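Local atomic coordinates of methyl-accepting chemotaxis protein (Vibrio parahaemolyticus, PDB entry 4EXO), a protein that probably senses small molecules such as pyruvate through its periplasmic PAS-like Cache domain and passes the signal on for chemotaxis. Residues His114-Asn119 with Gly141-Asp146. Residues are numbered along the deposited sequence; the frame is centred on the assembly and turned at random.
Sequences HKPTIN and GIYIDD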
loop_
_atom_site.group_PDB
_atom_site.type_symbol
_atom_site.label_atom_id
_atom_site.label_comp_id
_atom_site.label_asym_id
_atom_site.label_seq_id
_atom_site.Cartn_x
_atom_site.Cartn_y
_atom_site.Cartn_z
ATOM N N HIS A 114 -17.577 -1.535 12.212
ATOM C CA HIS A 114 -17.812 -0.166 11.740
ATOM C C HIS A 114 -17.158 0.024 10.357
ATOM O O HIS A 114 -15.992 -0.311 10.149
ATOM C CB HIS A 114 -17.200 0.806 12.740
ATOM C CG HIS A 114 -17.176 2.238 12.279
ATOM N ND1 HIS A 114 -16.073 2.809 11.681
ATOM C CD2 HIS A 114 -18.091 3.228 12.409
ATOM C CE1 HIS A 114 -16.316 4.086 11.438
ATOM N NE2 HIS A 114 -17.531 4.370 11.890
ATOM N N LYS A 115 -17.920 0.572 9.419
ATOM C CA LYS A 115 -17.408 0.903 8.098
ATOM C C LYS A 115 -17.367 2.454 7.973
ATOM O O LYS A 115 -18.421 3.099 8.027
ATOM C CB LYS A 115 -18.359 0.329 7.041
ATOM C CG LYS A 115 -17.966 0.646 5.598
ATOM C CD LYS A 115 -18.908 -0.073 4.608
ATOM C CE LYS A 115 -18.533 0.250 3.170
ATOM N NZ LYS A 115 -19.413 -0.448 2.160
ATOM N N PRO A 116 -16.163 3.049 7.845
ATOM C CA PRO A 116 -16.049 4.519 7.883
ATOM C C PRO A 116 -17.020 5.253 6.975
ATOM O O PRO A 116 -17.651 6.232 7.428
ATOM C CB PRO A 116 -14.591 4.772 7.484
ATOM C CG PRO A 116 -13.852 3.558 8.151
ATOM C CD PRO A 116 -14.837 2.380 7.889
ATOM N N THR A 117 -17.172 4.821 5.728
ATOM C CA THR A 117 -17.942 5.631 4.771
ATOM C C THR A 117 -19.457 5.685 5.053
ATOM O O THR A 117 -20.163 6.462 4.398
ATOM C CB THR A 117 -17.708 5.205 3.293
ATOM O OG1 THR A 117 -18.008 3.810 3.123
ATOM C CG2 THR A 117 -16.252 5.502 2.838
ATOM N N ILE A 118 -19.966 4.847 5.965
ATOM C CA ILE A 118 -21.397 4.891 6.357
ATOM C C ILE A 118 -21.588 5.012 7.866
ATOM O O ILE A 118 -22.726 5.052 8.361
ATOM C CB ILE A 118 -22.214 3.653 5.840
ATOM C CG1 ILE A 118 -21.640 2.328 6.410
ATOM C CG2 ILE A 118 -22.251 3.649 4.306
ATOM C CD1 ILE A 118 -22.511 1.032 6.063
ATOM N N ASN A 119 -20.479 5.077 8.602
ATOM C CA ASN A 119 -20.532 5.134 10.057
ATOM C C ASN A 119 -21.550 4.145 10.662
ATOM O O ASN A 119 -22.410 4.536 11.485
ATOM C CB ASN A 119 -20.823 6.591 10.563
ATOM C CG ASN A 119 -20.612 6.737 12.063
ATOM O OD1 ASN A 119 -19.825 5.982 12.670
ATOM N ND2 ASN A 119 -21.302 7.697 12.682
ATOM N N GLY A 141 -8.599 -4.776 6.087
ATOM C CA GLY A 141 -9.766 -5.526 5.590
ATOM C C GLY A 141 -10.430 -4.837 4.422
ATOM O O GLY A 141 -10.123 -3.678 4.115
ATOM N N ILE A 142 -11.303 -5.576 3.741
ATOM C CA ILE A 142 -12.152 -5.022 2.674
ATOM C C ILE A 142 -13.616 -5.265 3.059
ATOM O O ILE A 142 -13.939 -6.323 3.626
ATOM C CB ILE A 142 -11.804 -5.667 1.317
ATOM C CG1 ILE A 142 -10.361 -5.313 0.937
ATOM C CG2 ILE A 142 -12.766 -5.240 0.218
ATOM C CD1 ILE A 142 -9.915 -5.901 -0.365
ATOM N N TYR A 143 -14.503 -4.319 2.759
ATOM C CA TYR A 143 -15.920 -4.505 3.132
ATOM C C TYR A 143 -16.651 -5.265 2.028
ATOM O O TYR A 143 -16.409 -5.044 0.853
ATOM C CB TYR A 143 -16.578 -3.160 3.484
ATOM C CG TYR A 143 -15.997 -2.636 4.798
ATOM C CD1 TYR A 143 -16.633 -2.917 6.021
ATOM C CD2 TYR A 143 -14.804 -1.919 4.830
ATOM C CE1 TYR A 143 -16.101 -2.487 7.225
ATOM C CE2 TYR A 143 -14.257 -1.483 6.037
ATOM C CZ TYR A 143 -14.905 -1.761 7.223
ATOM O OH TYR A 143 -14.374 -1.326 8.424
ATOM N N ILE A 144 -17.499 -6.208 2.395
ATOM C CA ILE A 144 -18.082 -7.079 1.375
ATOM C C ILE A 144 -19.579 -6.847 1.171
ATOM O O ILE A 144 -20.223 -7.584 0.404
ATOM C CB ILE A 144 -17.780 -8.575 1.626
ATOM C CG1 ILE A 144 -18.133 -8.989 3.052
ATOM C CG2 ILE A 144 -16.289 -8.887 1.378
ATOM C CD1 ILE A 144 -17.785 -10.431 3.314
ATOM N N ASP A 145 -20.122 -5.826 1.831
ATOM C CA ASP A 145 -21.550 -5.490 1.675
ATOM C C ASP A 145 -22.035 -5.374 0.217
ATOM O O ASP A 145 -23.210 -5.660 -0.053
ATOM C CB ASP A 145 -22.025 -4.311 2.563
ATOM C CG ASP A 145 -21.064 -3.107 2.573
ATOM O OD1 ASP A 145 -19.880 -3.197 2.162
ATOM O OD2 ASP A 145 -21.520 -2.036 3.033
ATOM N N ASP A 146 -21.158 -4.964 -0.706
ATOM C CA ASP A 146 -21.377 -5.244 -2.148
ATOM C C ASP A 146 -21.464 -6.780 -2.427
ATOM O O ASP A 146 -20.648 -7.384 -3.144
ATOM C CB ASP A 146 -20.342 -4.531 -3.061
ATOM C CG ASP A 146 -18.942 -4.492 -2.460
ATOM O OD1 ASP A 146 -18.382 -5.582 -2.196
ATOM O OD2 ASP A 146 -18.400 -3.374 -2.251
HETATM O O HOH W 1 -18.702 -1.179 -0.575
#
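One face of the Tyr143 ring carries the aliphatic chain of Lys115, whose CG sits 3.8 Å from the ring centroid and 11° off the ring normal, a CH-pi contact; CB lies over the same face, above CD1 and CE1. His114 O and Pro116 CD approach the hydroxyl end of the ring obliquely. At the edge of the His114 imidazole, in its plane, lies Asn119 CG, with His114 NE2 donating to Asn119 OD1 at 2.9 Å in a bent bond internal to 114-119. The setting is the antiparallel sheet of a PAS-like Cache domain, where strand 120-131 runs between strands 108-115 and 136-143; its Ala122 touches Lys115, Tyr143 and Asp145, and the side chains of Lys115 and Tyr143 meet over this intervening strand.

Tyr143 OH donates to His114 O at 2.6 Å, with a C=O...donor angle of 145° and the hydroxyl somewhat out of the carbonyl plane. The same hydroxyl is hydrogen-bonded to Tyr59 OH and Lys124 NZ, so three partners fix this buried oxygen and tie the backbone of His114 to two residues of the pyruvate pocket. The Tyr143 side chain is about 5 Å from the bound pyruvic acid.

Lys115 CG stands anti to the backbone N (chi1 178°), and the fully extended chain beyond it slides past Tyr143 in the opposite direction to reach Asp145 tip to tip. There two carboxylate oxygens grip one ammonium in a bidentate salt bridge. Toward the C-terminus, one water accepts from Lys115 NZ and donates to Asp146 OD2. At the carboxylate of Asp145, OD1 and OD2 each present a syn lone pair to Lys115 NZ, both at 2.8 Å.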